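Local coordinates for Crov588 (Cafeteriavirus, PDB 6NYR), which is of unknown function but folds as a circular leucine-rich-repeat protein built from a long run of FNIP repeats, at residues G193-Q198 with G215-Q220; F236-N241 with F258-N263; S525-L530 with T546-K551; F566-N571 with F588-N593. All blocks are in the same frame, centred on the assembly; numbering follows the deposited sequence.

Contact 1 of 4, residues G193-Q198 with G215-Q220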
# COMPACT_ATOMS: atom_id res chain seq x y z
N GLY A 193 22.72 -2.72 -14.15
CA GLY A 193 21.44 -2.91 -14.78
C GLY A 193 21.32 -4.26 -15.47
O GLY A 193 22.15 -5.16 -15.30
N ARG A 194 20.28 -4.38 -16.29
CA ARG A 194 19.91 -5.66 -16.88
C ARG A 194 21.10 -6.38 -17.50
O ARG A 194 21.40 -7.52 -17.16
CB ARG A 194 18.84 -5.42 -17.96
CG ARG A 194 17.95 -6.61 -18.26
CD ARG A 194 16.94 -6.26 -19.35
NE ARG A 194 17.64 -5.81 -20.55
CZ ARG A 194 17.05 -5.29 -21.63
NH1 ARG A 194 15.73 -5.17 -21.66
NH2 ARG A 194 17.78 -4.91 -22.66
N ASN A 195 21.78 -5.72 -18.43
CA ASN A 195 22.68 -6.41 -19.35
C ASN A 195 24.13 -6.47 -18.88
O ASN A 195 24.96 -7.05 -19.60
CB ASN A 195 22.63 -5.74 -20.73
CG ASN A 195 21.31 -5.98 -21.44
OD1 ASN A 195 20.41 -6.61 -20.89
ND2 ASN A 195 21.19 -5.47 -22.66
N PHE A 196 24.46 -5.89 -17.74
CA PHE A 196 25.85 -5.95 -17.30
C PHE A 196 26.22 -7.39 -16.96
O PHE A 196 25.67 -7.98 -16.02
CB PHE A 196 26.09 -5.06 -16.09
CG PHE A 196 27.50 -5.15 -15.58
CD1 PHE A 196 28.51 -4.41 -16.18
CD2 PHE A 196 27.82 -5.98 -14.53
CE1 PHE A 196 29.81 -4.49 -15.73
CE2 PHE A 196 29.13 -6.07 -14.07
CZ PHE A 196 30.12 -5.33 -14.67
N ASN A 197 27.16 -7.96 -17.73
CA ASN A 197 27.64 -9.33 -17.52
C ASN A 197 29.13 -9.33 -17.86
O ASN A 197 29.59 -9.94 -18.82
CB ASN A 197 26.86 -10.33 -18.37
CG ASN A 197 27.21 -11.77 -18.03
OD1 ASN A 197 27.78 -12.05 -16.97
ND2 ASN A 197 26.86 -12.69 -18.91
N GLN A 198 29.90 -8.61 -17.06
CA GLN A 198 31.32 -8.39 -17.27
C GLN A 198 32.08 -8.84 -16.03
O GLN A 198 31.60 -8.69 -14.90
CB GLN A 198 31.58 -6.90 -17.56
CG GLN A 198 32.39 -6.59 -18.81
CD GLN A 198 32.04 -7.46 -20.00
OE1 GLN A 198 32.87 -8.23 -20.47
NE2 GLN A 198 30.81 -7.35 -20.49
N GLY A 215 22.27 -7.16 -11.77
CA GLY A 215 21.04 -7.25 -12.53
C GLY A 215 20.86 -8.56 -13.27
O GLY A 215 21.61 -9.52 -13.08
N TRP A 216 19.87 -8.57 -14.17
CA TRP A 216 19.38 -9.78 -14.81
C TRP A 216 20.48 -10.70 -15.30
O TRP A 216 20.52 -11.88 -14.93
CB TRP A 216 18.47 -9.35 -15.97
CG TRP A 216 17.67 -10.41 -16.64
CD1 TRP A 216 18.11 -11.34 -17.54
CD2 TRP A 216 16.26 -10.62 -16.51
NE1 TRP A 216 17.07 -12.12 -17.96
CE2 TRP A 216 15.92 -11.70 -17.35
CE3 TRP A 216 15.25 -10.00 -15.77
CZ2 TRP A 216 14.61 -12.18 -17.45
CZ3 TRP A 216 13.96 -10.48 -15.87
CH2 TRP A 216 13.65 -11.56 -16.71
N TYR A 217 21.38 -10.19 -16.14
CA TYR A 217 22.28 -11.08 -16.88
C TYR A 217 23.63 -11.31 -16.21
O TYR A 217 24.41 -12.12 -16.71
CB TYR A 217 22.51 -10.54 -18.30
CG TYR A 217 21.33 -10.74 -19.23
CD1 TYR A 217 21.12 -11.95 -19.87
CD2 TYR A 217 20.43 -9.71 -19.47
CE1 TYR A 217 20.04 -12.14 -20.71
CE2 TYR A 217 19.35 -9.89 -20.32
CZ TYR A 217 19.16 -11.11 -20.93
OH TYR A 217 18.08 -11.28 -21.77
N PHE A 218 23.93 -10.64 -15.10
CA PHE A 218 25.24 -10.83 -14.50
C PHE A 218 25.43 -12.28 -14.08
O PHE A 218 24.63 -12.83 -13.31
CB PHE A 218 25.44 -9.93 -13.28
CG PHE A 218 26.78 -10.13 -12.62
CD1 PHE A 218 27.91 -9.52 -13.14
CD2 PHE A 218 26.90 -10.94 -11.51
CE1 PHE A 218 29.14 -9.70 -12.54
CE2 PHE A 218 28.13 -11.13 -10.90
CZ PHE A 218 29.25 -10.51 -11.42
N ASN A 219 26.49 -12.91 -14.58
CA ASN A 219 26.78 -14.29 -14.23
C ASN A 219 28.26 -14.60 -14.40
O ASN A 219 28.64 -15.48 -15.18
CB ASN A 219 25.94 -15.25 -15.08
CG ASN A 219 25.97 -16.67 -14.55
OD1 ASN A 219 26.32 -16.90 -13.39
ND2 ASN A 219 25.57 -17.62 -15.38
N GLN A 220 29.11 -13.89 -13.66
CA GLN A 220 30.54 -14.12 -13.64
C GLN A 220 30.95 -14.54 -12.24
O GLN A 220 30.33 -14.14 -11.25
CB GLN A 220 31.32 -12.86 -14.05
CG GLN A 220 31.01 -12.35 -15.44
CD GLN A 220 31.45 -13.31 -16.53
OE1 GLN A 220 32.52 -13.92 -16.44
NE2 GLN A 220 30.62 -13.45 -17.56
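Tyr217 lies alongside Asn195 and Arg194, its CD2 meeting Asn195 OD1 at 3.4 Å, with ring and amide planes 76° apart. The carbonyl of Arg194 comes to the edge of the same ring, near its plane, while Trp216 CD1 sits over the centre of one ring face. That carbonyl is also the backbone link: Tyr217 N gives it a hydrogen bond of 2.9 Å to Arg194 O, nearly along the C=O axis. The Arg194 chain runs beside Trp216, CG meeting Trp216 CB at 3.6 Å, then bends at chi3 (57°) so that NE bonds Asn195 OD1 at 2.9 Å in the guanidinium plane. At the other end Asn197, with CG anti to its backbone N (chi1 -172°), reaches across to the following loop, just beyond its turn. Asn197 OD1 accepts two bonds, from Asn219 N at 2.8 Å and from Gln220 NE2 at 3.2 Å, both donors standing above the carbonyl plane; Gln220 OE1 is bonded to Lys199. Between these polar ends Phe196 and Phe218 point the same way into the buried interior, Phe196 CE2 3.8 Å from Phe218 CD1, and Gln198 O meets the edge of the Phe218 ring. The asparagine bridges continue on either side, from Asn175 OD1 to Asn197 N and from Asn219 OD1 to Asn241 N. Each segment makes a type I turn just after its strand, so the contact stacks the loops that leave the parallel neighbours 189-191 and 211-213.

Contact 2 of 4, residues F236-N241 with F258-N263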
# COMPACT_ATOMS: atom_id res chain seq x y z
N PHE A 236 22.25 -10.29 -5.77
CA PHE A 236 22.50 -10.80 -7.11
C PHE A 236 21.24 -10.70 -7.97
O PHE A 236 20.13 -10.51 -7.48
CB PHE A 236 22.97 -12.26 -7.08
CG PHE A 236 24.35 -12.44 -6.51
CD1 PHE A 236 25.46 -12.03 -7.22
CD2 PHE A 236 24.53 -13.02 -5.26
CE1 PHE A 236 26.72 -12.18 -6.70
CE2 PHE A 236 25.79 -13.17 -4.74
CZ PHE A 236 26.89 -12.76 -5.46
N GLY A 237 21.44 -10.86 -9.28
CA GLY A 237 20.37 -10.77 -10.24
C GLY A 237 19.85 -12.14 -10.67
O GLY A 237 20.24 -13.18 -10.14
N ARG A 238 18.95 -12.11 -11.65
CA ARG A 238 18.24 -13.32 -12.05
C ARG A 238 19.20 -14.46 -12.37
O ARG A 238 19.05 -15.57 -11.86
CB ARG A 238 17.35 -13.01 -13.25
CG ARG A 238 16.42 -14.15 -13.65
CD ARG A 238 15.82 -13.92 -15.03
NE ARG A 238 14.97 -15.03 -15.45
CZ ARG A 238 15.36 -16.08 -16.15
NH1 ARG A 238 16.62 -16.21 -16.53
NH2 ARG A 238 14.49 -17.02 -16.48
N ASN A 239 20.19 -14.19 -13.22
CA ASN A 239 20.97 -15.25 -13.84
C ASN A 239 22.23 -15.65 -13.08
O ASN A 239 22.87 -16.63 -13.47
CB ASN A 239 21.38 -14.83 -15.25
CG ASN A 239 20.23 -14.82 -16.23
OD1 ASN A 239 19.09 -15.13 -15.87
ND2 ASN A 239 20.50 -14.44 -17.47
N PHE A 240 22.61 -14.94 -12.02
CA PHE A 240 23.84 -15.29 -11.33
C PHE A 240 23.73 -16.71 -10.77
O PHE A 240 22.83 -17.01 -9.98
CB PHE A 240 24.15 -14.33 -10.19
CG PHE A 240 25.33 -14.76 -9.37
CD1 PHE A 240 26.62 -14.50 -9.78
CD2 PHE A 240 25.14 -15.48 -8.19
CE1 PHE A 240 27.70 -14.91 -9.03
CE2 PHE A 240 26.22 -15.90 -7.44
CZ PHE A 240 27.50 -15.61 -7.86
N ASN A 241 24.67 -17.57 -11.17
CA ASN A 241 24.67 -18.96 -10.73
C ASN A 241 26.10 -19.51 -10.77
O ASN A 241 26.42 -20.45 -11.48
CB ASN A 241 23.73 -19.80 -11.60
CG ASN A 241 23.41 -21.15 -10.98
OD1 ASN A 241 23.57 -21.34 -9.77
ND2 ASN A 241 22.95 -22.09 -11.80
N PHE A 258 20.09 -13.76 -3.11
CA PHE A 258 20.31 -14.40 -4.39
C PHE A 258 19.12 -14.16 -5.31
O PHE A 258 18.00 -13.92 -4.86
CB PHE A 258 20.54 -15.90 -4.23
CG PHE A 258 21.79 -16.25 -3.49
CD1 PHE A 258 23.02 -16.20 -4.12
CD2 PHE A 258 21.74 -16.65 -2.16
CE1 PHE A 258 24.18 -16.53 -3.44
CE2 PHE A 258 22.89 -16.98 -1.47
CZ PHE A 258 24.11 -16.92 -2.11
N GLY A 259 19.37 -14.26 -6.61
CA GLY A 259 18.34 -14.14 -7.61
C GLY A 259 17.78 -15.49 -8.02
O GLY A 259 18.07 -16.53 -7.43
N ARG A 260 16.98 -15.46 -9.09
CA ARG A 260 16.21 -16.64 -9.49
C ARG A 260 17.09 -17.88 -9.62
O ARG A 260 16.79 -18.93 -9.03
CB ARG A 260 15.49 -16.36 -10.81
CG ARG A 260 14.72 -17.55 -11.36
CD ARG A 260 13.83 -17.16 -12.53
NE ARG A 260 13.07 -18.30 -13.03
CZ ARG A 260 13.56 -19.21 -13.87
NH1 ARG A 260 14.81 -19.10 -14.31
NH2 ARG A 260 12.80 -20.21 -14.28
N ASN A 261 18.19 -17.79 -10.37
CA ASN A 261 18.84 -18.98 -10.90
C ASN A 261 19.93 -19.55 -10.00
O ASN A 261 20.43 -20.64 -10.30
CB ASN A 261 19.46 -18.67 -12.27
CG ASN A 261 18.41 -18.47 -13.36
OD1 ASN A 261 17.21 -18.59 -13.12
ND2 ASN A 261 18.88 -18.15 -14.56
N PHE A 262 20.33 -18.88 -8.93
CA PHE A 262 21.41 -19.42 -8.11
C PHE A 262 20.99 -20.76 -7.51
O PHE A 262 19.98 -20.84 -6.80
CB PHE A 262 21.80 -18.47 -7.00
CG PHE A 262 22.86 -19.03 -6.09
CD1 PHE A 262 24.20 -18.89 -6.40
CD2 PHE A 262 22.51 -19.72 -4.94
CE1 PHE A 262 25.17 -19.41 -5.57
CE2 PHE A 262 23.48 -20.24 -4.11
CZ PHE A 262 24.81 -20.09 -4.42
N ASN A 263 21.76 -21.80 -7.78
CA ASN A 263 21.45 -23.15 -7.32
C ASN A 263 22.75 -23.93 -7.14
O ASN A 263 22.96 -25.00 -7.68
CB ASN A 263 20.51 -23.84 -8.30
CG ASN A 263 19.90 -25.10 -7.73
OD1 ASN A 263 19.97 -25.34 -6.52
ND2 ASN A 263 19.30 -25.91 -8.59
O HOH W 1 21.22 -15.47 -8.87
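Arg238, Asn261 and Asn241 lose the most surface here, and each joins the two loops differently. Arg238 runs extended beside Arg260, and their guanidinium planes, 8° apart, lie over one another, with Arg238 NH2 only 3.0 Å from Arg260 NH1. Two like charges this close should repel; part of the cost is probably offset by the asparagines, since Arg238 NH1 bonds Asn239 OD1 at 2.8 Å and Arg260 NH1 makes a weak bond to Asn261 OD1. Asn261 stands against the backbone of the preceding loop: its N bonds Arg238 O at 2.8 Å, almost along the C=O axis, and its amide runs alongside that of Asn239, planes 8° apart. Asn241, CG anti to its backbone N (chi1 -165°), passes over Asn261 O to put OD1 2.7 Å from Asn263 N, which approaches from above the carbonyl plane. Behind this polar rim a water donates to Gly237 O and Phe240 O and accepts a weak bond from Gly259 N. Deeper still, Phe236 and Phe258 are near parallel but slid apart, centroids 5.8 Å from each other, and Phe240 CE2 covers the centre of one Phe236 face. The two loops follow the parallel strands 233-235 and 255-257, and Asn219 and Asn285 carry the asparagine bonding to the loops before and after.

Contact 3 of 4, residues S525-L530 with T546-K551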
# COMPACT_ATOMS: atom_id res chain seq x y z
N SER A 525 -28.76 -7.09 0.42
CA SER A 525 -30.14 -7.54 0.29
C SER A 525 -31.09 -6.93 1.30
O SER A 525 -32.31 -7.00 1.10
CB SER A 525 -30.20 -9.07 0.40
OG SER A 525 -29.50 -9.68 -0.66
N PHE A 526 -30.59 -6.33 2.38
CA PHE A 526 -31.49 -5.87 3.43
C PHE A 526 -32.50 -4.88 2.85
O PHE A 526 -32.12 -3.86 2.26
CB PHE A 526 -30.73 -5.23 4.58
CG PHE A 526 -31.64 -4.74 5.67
CD1 PHE A 526 -32.20 -5.64 6.56
CD2 PHE A 526 -31.96 -3.40 5.79
CE1 PHE A 526 -33.05 -5.21 7.56
CE2 PHE A 526 -32.80 -2.96 6.79
CZ PHE A 526 -33.36 -3.87 7.67
N ASN A 527 -33.78 -5.17 3.03
CA ASN A 527 -34.83 -4.27 2.56
C ASN A 527 -36.08 -4.44 3.42
O ASN A 527 -37.19 -4.62 2.93
CB ASN A 527 -35.14 -4.52 1.08
CG ASN A 527 -36.03 -3.45 0.48
OD1 ASN A 527 -36.14 -2.35 1.02
ND2 ASN A 527 -36.66 -3.77 -0.64
N GLN A 528 -35.91 -4.36 4.74
CA GLN A 528 -37.02 -4.44 5.68
C GLN A 528 -37.26 -3.08 6.31
O GLN A 528 -36.31 -2.35 6.61
CB GLN A 528 -36.76 -5.48 6.77
CG GLN A 528 -36.54 -6.90 6.26
CD GLN A 528 -37.70 -7.41 5.42
OE1 GLN A 528 -38.86 -7.30 5.81
NE2 GLN A 528 -37.38 -7.97 4.26
N ASN A 529 -38.53 -2.75 6.51
CA ASN A 529 -38.89 -1.47 7.10
C ASN A 529 -38.36 -1.37 8.52
O ASN A 529 -38.47 -2.32 9.31
CB ASN A 529 -40.40 -1.29 7.09
CG ASN A 529 -40.84 0.03 7.67
OD1 ASN A 529 -40.52 1.09 7.13
ND2 ASN A 529 -41.57 -0.02 8.78
N LEU A 530 -37.79 -0.22 8.86
CA LEU A 530 -37.30 0.04 10.20
C LEU A 530 -38.33 0.89 10.94
O LEU A 530 -38.77 1.92 10.42
CB LEU A 530 -35.94 0.75 10.17
CG LEU A 530 -34.79 -0.05 9.56
CD1 LEU A 530 -33.62 0.87 9.22
CD2 LEU A 530 -34.34 -1.18 10.48
N THR A 546 -27.36 -2.14 -1.09
CA THR A 546 -27.90 -1.98 -2.43
C THR A 546 -29.41 -1.83 -2.42
O THR A 546 -29.96 -0.88 -2.99
CB THR A 546 -27.49 -3.18 -3.30
OG1 THR A 546 -26.07 -3.21 -3.45
CG2 THR A 546 -28.15 -3.10 -4.67
N CYS A 547 -30.11 -2.75 -1.77
CA CYS A 547 -31.54 -2.91 -2.01
C CYS A 547 -32.45 -2.11 -1.09
O CYS A 547 -33.64 -2.00 -1.39
CB CYS A 547 -31.93 -4.39 -1.90
SG CYS A 547 -31.37 -5.42 -3.26
N PHE A 548 -31.95 -1.58 0.02
CA PHE A 548 -32.86 -0.95 0.97
C PHE A 548 -33.64 0.18 0.30
O PHE A 548 -33.05 1.18 -0.12
CB PHE A 548 -32.12 -0.40 2.19
CG PHE A 548 -33.03 0.35 3.13
CD1 PHE A 548 -33.83 -0.34 4.03
CD2 PHE A 548 -33.10 1.73 3.10
CE1 PHE A 548 -34.67 0.35 4.89
CE2 PHE A 548 -33.94 2.42 3.96
CZ PHE A 548 -34.73 1.72 4.86
N ASN A 549 -34.96 0.02 0.21
CA ASN A 549 -35.82 1.06 -0.35
C ASN A 549 -37.16 1.10 0.38
O ASN A 549 -38.23 0.94 -0.21
CB ASN A 549 -36.03 0.84 -1.85
CG ASN A 549 -36.69 2.02 -2.53
OD1 ASN A 549 -36.60 3.15 -2.05
ND2 ASN A 549 -37.37 1.76 -3.64
N GLN A 550 -37.12 1.30 1.69
CA GLN A 550 -38.32 1.46 2.50
C GLN A 550 -38.44 2.91 2.95
O GLN A 550 -37.43 3.61 3.12
CB GLN A 550 -38.29 0.54 3.72
CG GLN A 550 -38.27 -0.93 3.37
CD GLN A 550 -39.42 -1.33 2.47
OE1 GLN A 550 -40.59 -1.12 2.80
NE2 GLN A 550 -39.09 -1.89 1.31
N LYS A 551 -39.67 3.36 3.15
CA LYS A 551 -39.88 4.71 3.64
C LYS A 551 -39.49 4.78 5.11
O LYS A 551 -39.79 3.88 5.90
CB LYS A 551 -41.33 5.15 3.47
CG LYS A 551 -41.50 6.66 3.65
CD LYS A 551 -42.96 7.07 3.75
CE LYS A 551 -43.38 7.92 2.56
NZ LYS A 551 -43.55 7.09 1.34
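In this leucine-rich-repeat solenoid successive loops lie one on the next, and 525-530 and 546-551 run nearly the same way, 17° apart. The tight part is centred on Asn527. With CG anti to its backbone N (chi1 -169°), it crosses to the following loop, where Asn527 OD1 is gripped twice, by Asn549 N at 2.8 Å, nearly straight, and by Gln550 NE2 at 3.0 Å. Both donors sit above the carbonyl plane, and Asn527 OD1 lies in the amide plane of Gln550, whose chain bends at chi2 to cross Asn527 at about a right angle. The two bonds hold Asn527 OD1 in place, and the second helps set the turn of the Gln550 amide. Inward, the buried Phe526 and Phe548 rings point the same way, Phe526 CE2 3.9 Å from Phe548 CD1, while Leu530 CD1 makes a looser approach to Phe548 CE1. The exposed end is looser: Asn529 lies obliquely across Gln550, and the Lys551 chain leads away from the other loop. At the other end Cys547 turns its CB toward the preceding loop, 4.0 Å from Ser525 O; Ser525 OG is bonded to His502 O. The bridging repeats, Asn505 OD1 holding Asn527 N and Asn549 OD1 holding Asn571 N. Gln550 N lies above the centre of one Phe548 face, and Gln528 O at the ring edge, in plane, 3.6 Å from Phe548 CE1.

Contact 4 of 4, residues F566-N571 with F588-N593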
# COMPACT_ATOMS: atom_id res chain seq x y z
N PHE A 566 -27.32 6.35 2.21
CA PHE A 566 -28.29 5.52 1.51
C PHE A 566 -27.62 4.80 0.33
O PHE A 566 -26.64 5.29 -0.24
CB PHE A 566 -29.46 6.35 0.99
CG PHE A 566 -30.37 6.85 2.08
CD1 PHE A 566 -31.16 5.97 2.78
CD2 PHE A 566 -30.43 8.20 2.38
CE1 PHE A 566 -31.99 6.42 3.78
CE2 PHE A 566 -31.27 8.65 3.38
CZ PHE A 566 -32.05 7.76 4.08
N GLY A 567 -28.17 3.65 -0.03
CA GLY A 567 -27.62 2.85 -1.09
C GLY A 567 -28.21 3.12 -2.46
O GLY A 567 -29.11 3.96 -2.62
N PRO A 568 -27.72 2.40 -3.47
CA PRO A 568 -28.18 2.62 -4.85
C PRO A 568 -29.69 2.77 -5.03
O PRO A 568 -30.13 3.71 -5.71
CB PRO A 568 -27.66 1.38 -5.58
CG PRO A 568 -26.38 1.04 -4.86
CD PRO A 568 -26.57 1.47 -3.40
N LYS A 569 -30.47 1.86 -4.46
CA LYS A 569 -31.89 1.76 -4.80
C LYS A 569 -32.82 2.58 -3.90
O LYS A 569 -34.03 2.60 -4.16
CB LYS A 569 -32.33 0.29 -4.78
CG LYS A 569 -31.93 -0.50 -6.01
CD LYS A 569 -32.73 -1.79 -6.15
CE LYS A 569 -32.43 -2.48 -7.48
NZ LYS A 569 -32.17 -3.94 -7.36
N PHE A 570 -32.31 3.24 -2.87
CA PHE A 570 -33.19 4.01 -2.00
C PHE A 570 -33.77 5.20 -2.77
O PHE A 570 -33.03 6.02 -3.32
CB PHE A 570 -32.45 4.50 -0.75
CG PHE A 570 -33.29 5.41 0.11
CD1 PHE A 570 -34.21 4.89 1.01
CD2 PHE A 570 -33.18 6.79 -0.01
CE1 PHE A 570 -34.99 5.73 1.78
CE2 PHE A 570 -33.96 7.63 0.77
CZ PHE A 570 -34.87 7.10 1.67
N ASN A 571 -35.10 5.29 -2.81
CA ASN A 571 -35.76 6.37 -3.53
C ASN A 571 -37.13 6.66 -2.91
O ASN A 571 -38.18 6.54 -3.55
CB ASN A 571 -35.88 6.01 -5.01
CG ASN A 571 -36.35 7.17 -5.86
OD1 ASN A 571 -36.12 8.34 -5.53
ND2 ASN A 571 -37.02 6.87 -6.97
N PHE A 588 -26.75 10.40 -0.45
CA PHE A 588 -27.76 9.64 -1.16
C PHE A 588 -27.12 8.74 -2.20
O PHE A 588 -26.06 9.06 -2.76
CB PHE A 588 -28.78 10.56 -1.84
CG PHE A 588 -29.64 11.33 -0.88
CD1 PHE A 588 -30.70 10.71 -0.24
CD2 PHE A 588 -29.40 12.67 -0.63
CE1 PHE A 588 -31.50 11.41 0.64
CE2 PHE A 588 -30.20 13.38 0.24
CZ PHE A 588 -31.25 12.75 0.88
N GLY A 589 -27.78 7.62 -2.49
CA GLY A 589 -27.29 6.68 -3.46
C GLY A 589 -27.68 7.04 -4.88
O GLY A 589 -28.30 8.07 -5.16
N THR A 590 -27.34 6.14 -5.80
CA THR A 590 -27.42 6.45 -7.23
C THR A 590 -28.81 6.91 -7.65
O THR A 590 -28.95 7.86 -8.42
CB THR A 590 -26.99 5.22 -8.05
OG1 THR A 590 -27.83 4.11 -7.73
CG2 THR A 590 -25.54 4.86 -7.77
N SER A 591 -29.86 6.24 -7.16
CA SER A 591 -31.18 6.38 -7.75
C SER A 591 -32.12 7.32 -7.00
O SER A 591 -33.26 7.50 -7.43
CB SER A 591 -31.85 5.00 -7.87
OG SER A 591 -32.37 4.56 -6.63
N PHE A 592 -31.68 7.93 -5.90
CA PHE A 592 -32.54 8.86 -5.18
C PHE A 592 -32.86 10.08 -6.04
O PHE A 592 -31.95 10.77 -6.52
CB PHE A 592 -31.88 9.31 -3.87
CG PHE A 592 -32.67 10.37 -3.14
CD1 PHE A 592 -33.67 10.01 -2.24
CD2 PHE A 592 -32.40 11.71 -3.34
CE1 PHE A 592 -34.39 10.98 -1.57
CE2 PHE A 592 -33.12 12.68 -2.67
CZ PHE A 592 -34.12 12.32 -1.78
N ASN A 593 -34.15 10.36 -6.22
CA ASN A 593 -34.58 11.49 -7.04
C ASN A 593 -35.94 11.99 -6.54
O ASN A 593 -36.94 11.97 -7.26
CB ASN A 593 -34.63 11.10 -8.51
CG ASN A 593 -34.74 12.32 -9.43
OD1 ASN A 593 -34.39 13.43 -9.04
ND2 ASN A 593 -35.22 12.10 -10.65
O HOH W 2 -37.43 9.46 -9.12
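Hydrogen bonds gather on one carbonyl. Pro568 O accepts three, all from the next turn: Ser591 OG at 2.6 Å, in the carbonyl plane and on a lone pair, Ser591 N at 2.9 Å in the same plane, and Thr590 OG1 at 3.1 Å from above it. Both hydroxyls take the crowded position between backbone N and carbonyl carbon (chi1 58° for Thr590, 78° for Ser591), which turns them back onto this oxygen. A fourth bond crosses further along, where Asn571 OD1 takes Asn593 N at 2.9 Å, the donor above the carbonyl plane, and is held again by Gln594 NE2. More weakly, Gly589 CA points a hydrogen at Gly567 O at 3.4 Å, and a water donates to Asn593 O while accepting a weak bond from Asn571 ND2. Asn593 OD1 continues the series of bonds to Asn615 N and Gln616 NE2; a glycerol, probably from the crystallisation liquor, lies beside the Asn593 side chain.

Aromatic packing fills the buried side. Phe566 and Phe588 are nearly parallel but slid apart, touching at Phe566 CD2 and Phe588 CD1, 3.6 Å apart; Phe570 CE2 and Phe592 CD1 meet at 3.8 Å. Within each loop the rings lie face on, Phe570 CE2 over the centre of Phe566 and Phe592 CE2 over that of Phe588. Two type I turns in register, a shared phenylalanine spine and an asparagine ladder along the surface are the pattern of this solenoid of FNIP repeats, members of the leucine-rich-repeat clan.

All four contacts pair the loops that follow neighbouring parallel strands, and in each an asparagine OD1 takes the backbone N of the next asparagine beside paired phenylalanines. Contacts 1 and 2 adjoin, as do contacts 3 and 4, through Asn219 to Asn241 and Asn549 to Asn571. The two pairs lie on opposite sides of the ring, centres of contacts 1 and 3 about 62 Å apart. Contact 1 is a surface contact; the others are partly buried. Contacts 2 and 4 include a second phenylalanine pair, whose counterparts stack just before the segments of contacts 1 and 3. The turn residues, on the inner side of the ring, vary most: Tyr217 and Trp216, paired arginines, a cysteine, then hydroxyls on a proline carbonyl.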